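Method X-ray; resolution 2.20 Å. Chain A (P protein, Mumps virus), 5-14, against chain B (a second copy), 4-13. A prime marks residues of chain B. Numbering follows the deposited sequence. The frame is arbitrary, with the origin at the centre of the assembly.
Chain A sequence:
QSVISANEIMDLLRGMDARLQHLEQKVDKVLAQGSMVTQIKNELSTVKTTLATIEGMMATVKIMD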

# COMPACT_ATOMS: atom_id res chain seq x y z
N SER A 5 -38.55 -0.55 -13.53
CA SER A 5 -38.76 0.48 -14.54
C SER A 5 -37.43 1.06 -15.00
O SER A 5 -36.44 1.02 -14.28
N ALA A 6 -37.41 1.56 -16.23
CA ALA A 6 -36.25 2.26 -16.78
C ALA A 6 -35.80 3.38 -15.85
O ALA A 6 -34.61 3.57 -15.64
N ASN A 7 -36.76 4.13 -15.32
CA ASN A 7 -36.40 5.23 -14.43
C ASN A 7 -35.73 4.74 -13.16
O ASN A 7 -34.80 5.37 -12.67
N GLU A 8 -36.21 3.63 -12.63
CA GLU A 8 -35.61 3.08 -11.43
C GLU A 8 -34.19 2.62 -11.73
O GLU A 8 -33.27 2.85 -10.94
N ILE A 9 -33.99 1.98 -12.88
CA ILE A 9 -32.65 1.57 -13.28
C ILE A 9 -31.72 2.79 -13.38
O ILE A 9 -30.61 2.75 -12.87
N MET A 10 -32.18 3.86 -14.02
CA MET A 10 -31.38 5.06 -14.16
C MET A 10 -31.00 5.63 -12.80
O MET A 10 -29.87 6.08 -12.60
N ASP A 11 -31.94 5.63 -11.86
CA ASP A 11 -31.65 6.14 -10.52
C ASP A 11 -30.58 5.31 -9.81
O ASP A 11 -29.68 5.87 -9.17
N LEU A 12 -30.67 3.99 -9.90
CA LEU A 12 -29.71 3.14 -9.22
C LEU A 12 -28.33 3.30 -9.84
O LEU A 12 -27.32 3.41 -9.14
N LEU A 13 -28.27 3.33 -11.17
CA LEU A 13 -27.00 3.53 -11.84
C LEU A 13 -26.40 4.89 -11.49
O LEU A 13 -25.19 5.00 -11.29
N ARG A 14 -27.24 5.92 -11.40
CA ARG A 14 -26.74 7.24 -11.06
C ARG A 14 -26.14 7.24 -9.64
O ARG A 14 -25.12 7.87 -9.38
N ILE B 4 -35.39 5.75 -26.41
CA ILE B 4 -34.81 6.88 -25.69
C ILE B 4 -34.32 6.43 -24.32
O ILE B 4 -33.18 6.67 -23.95
N SER B 5 -35.19 5.75 -23.58
CA SER B 5 -34.82 5.22 -22.27
C SER B 5 -33.60 4.32 -22.30
O SER B 5 -32.73 4.42 -21.44
N ALA B 6 -33.53 3.45 -23.30
CA ALA B 6 -32.41 2.52 -23.38
C ALA B 6 -31.11 3.25 -23.71
O ALA B 6 -30.04 2.92 -23.19
N ASN B 7 -31.20 4.26 -24.57
CA ASN B 7 -30.06 5.10 -24.88
C ASN B 7 -29.55 5.85 -23.65
O ASN B 7 -28.34 5.97 -23.45
N GLU B 8 -30.46 6.36 -22.83
CA GLU B 8 -30.09 7.11 -21.64
C GLU B 8 -29.45 6.21 -20.59
O GLU B 8 -28.49 6.59 -19.93
N ILE B 9 -29.96 4.99 -20.47
CA ILE B 9 -29.36 4.02 -19.57
C ILE B 9 -27.97 3.63 -20.08
O ILE B 9 -27.01 3.62 -19.33
N MET B 10 -27.86 3.38 -21.38
CA MET B 10 -26.58 3.08 -21.99
C MET B 10 -25.53 4.19 -21.75
O MET B 10 -24.36 3.89 -21.54
N ASP B 11 -25.96 5.46 -21.80
CA ASP B 11 -25.05 6.57 -21.50
C ASP B 11 -24.50 6.53 -20.07
O ASP B 11 -23.34 6.85 -19.85
N LEU B 12 -25.34 6.15 -19.11
CA LEU B 12 -24.91 5.99 -17.73
C LEU B 12 -23.89 4.87 -17.65
O LEU B 12 -22.85 5.01 -17.02
N LEU B 13 -24.21 3.75 -18.29
CA LEU B 13 -23.32 2.59 -18.27
C LEU B 13 -21.94 2.93 -18.83
O LEU B 13 -20.92 2.59 -18.22

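Parallel helices that pack at a shallow angle can interlock by setting a side chain of one into a hollow formed by four of the other, and this pair from the mumps virus P protein is a compact example. The axes run 12° apart in direction and approach to 9.9 Å, with Met10 and Ile9′ facing each other across the closest backbone register. Each is a knob. Met10 sits among Ser5′, Glu8′, Ile9′ and Leu12′; Ile9′ sits among Ala6, Ile9, Met10 and Leu13.

Neither knob leaves its backbone pointing straight at the partner. Both CA-to-CB bonds run sideways, and rotamers bring the ends nearer. Met10 is m, t, t, an extended chain that lies along the other helix: CG packs 3.5 Å from Ile9′ CG1, while CE reaches 3.5 Å from Ser5′ O and 3.7 Å from Glu8′ OE1. Ile9′, m and t, places CD1 4.0 Å from Ile9 CG2 and 4.1 Å from Ala6 CB; its CG2 lies 4.1 Å from Ile9 CG2 as well and meets Leu13 CD1 at 3.8 Å.

The leucines extend the apolar seam. Leu13 and Leu12′ point toward the opposite helix, and both adopt m, t, a pair of wells favoured by leucine in helices. Leu12′ CD1 lies 4.0 Å from Met10 CB, and Leu13 CD1 lies 3.9 Å from CD2 of Leu13′, another m, t leucine.

No hydrogen bond crosses between the stretches, and the contact is mainly apolar packing; a few polar side chains have partners within their own stretch or elsewhere in the structure. Ser5, with chi1 in p, caps its helix by accepting from Glu8 N, 3.1 Å from Ser5 OG. Arg14 folds back through an m chi3, its NH1 3.5 Å from Asp11 OD1 in a salt bridge one turn away. Ser5′ OG, although 3.9 Å from Ala6 CB, is hydrogen-bonded elsewhere in the structure.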

# COMPACT_ATOMS: atom_id res chain seq x y z
CB SER A 5 -39.69 1.59 -14.03
OG SER A 5 -39.02 2.43 -13.11
CB ALA A 6 -36.61 2.83 -18.15
CB ASN A 7 -37.62 6.09 -14.11
CG ASN A 7 -38.02 6.97 -15.26
OD1 ASN A 7 -37.20 7.69 -15.82
ND2 ASN A 7 -39.30 6.92 -15.64
CB GLU A 8 -36.46 1.95 -10.84
CG GLU A 8 -35.91 1.34 -9.54
CD GLU A 8 -35.86 2.33 -8.37
OE1 GLU A 8 -35.75 3.55 -8.61
OE2 GLU A 8 -35.91 1.87 -7.21
CB ILE A 9 -32.64 0.80 -14.62
CG1 ILE A 9 -33.32 -0.56 -14.45
CG2 ILE A 9 -31.20 0.62 -15.12
CD1 ILE A 9 -33.59 -1.27 -15.76
CB MET A 10 -32.10 6.13 -14.99
CG MET A 10 -32.32 5.76 -16.46
SD MET A 10 -33.26 7.03 -17.35
CE MET A 10 -34.03 6.05 -18.64
CB ASP A 11 -32.91 6.18 -9.65
CG ASP A 11 -33.92 7.22 -10.11
OD1 ASP A 11 -33.56 8.08 -10.95
OD2 ASP A 11 -35.07 7.18 -9.63
CB LEU A 12 -30.16 1.67 -9.23
CG LEU A 12 -31.46 1.36 -8.47
CD1 LEU A 12 -32.02 0.00 -8.88
CD2 LEU A 12 -31.26 1.43 -6.96
CB LEU A 13 -27.13 3.37 -13.35
CG LEU A 13 -27.54 1.96 -13.79
CD1 LEU A 13 -27.85 1.98 -15.28
CD2 LEU A 13 -26.45 0.93 -13.46
CB ARG A 14 -27.82 8.32 -11.21
CG ARG A 14 -27.27 9.74 -11.02
CD ARG A 14 -28.34 10.82 -11.17
NE ARG A 14 -28.81 10.90 -12.55
CZ ARG A 14 -29.95 10.39 -12.99
NH1 ARG A 14 -30.78 9.76 -12.15
NH2 ARG A 14 -30.26 10.52 -14.27
CB ILE B 4 -35.80 8.04 -25.52
CG1 ILE B 4 -36.14 8.65 -26.88
CG2 ILE B 4 -35.22 9.10 -24.56
CD1 ILE B 4 -37.13 9.80 -26.81
CB SER B 5 -36.00 4.49 -21.62
OG SER B 5 -36.87 5.43 -21.01
CB ALA B 6 -32.69 1.40 -24.38
CB ASN B 7 -30.40 6.10 -25.99
CG ASN B 7 -30.20 5.51 -27.37
OD1 ASN B 7 -30.34 4.30 -27.57
ND2 ASN B 7 -29.87 6.35 -28.34
CB GLU B 8 -31.29 7.87 -21.07
CG GLU B 8 -31.73 9.03 -21.98
CD GLU B 8 -33.00 9.70 -21.50
OE1 GLU B 8 -33.73 9.10 -20.69
OE2 GLU B 8 -33.27 10.84 -21.95
CB ILE B 9 -30.25 2.79 -19.40
CG1 ILE B 9 -31.48 3.16 -18.58
CG2 ILE B 9 -29.47 1.66 -18.72
CD1 ILE B 9 -32.59 2.12 -18.61
CB MET B 10 -26.75 2.82 -23.49
CG MET B 10 -25.68 1.93 -24.09
SD MET B 10 -25.64 0.27 -23.37
CE MET B 10 -24.49 -0.54 -24.48
CB ASP B 11 -25.71 7.93 -21.75
CG ASP B 11 -25.83 8.27 -23.22
OD1 ASP B 11 -25.38 7.45 -24.06
OD2 ASP B 11 -26.37 9.34 -23.54
CB LEU B 12 -26.09 5.70 -16.80
CG LEU B 12 -26.95 6.95 -16.59
CD1 LEU B 12 -28.28 6.62 -15.93
CD2 LEU B 12 -26.18 7.97 -15.77
CB LEU B 13 -23.95 1.40 -19.00
CG LEU B 13 -25.20 0.84 -18.30
CD1 LEU B 13 -26.03 -0.11 -19.22
CD2 LEU B 13 -24.81 0.15 -17.00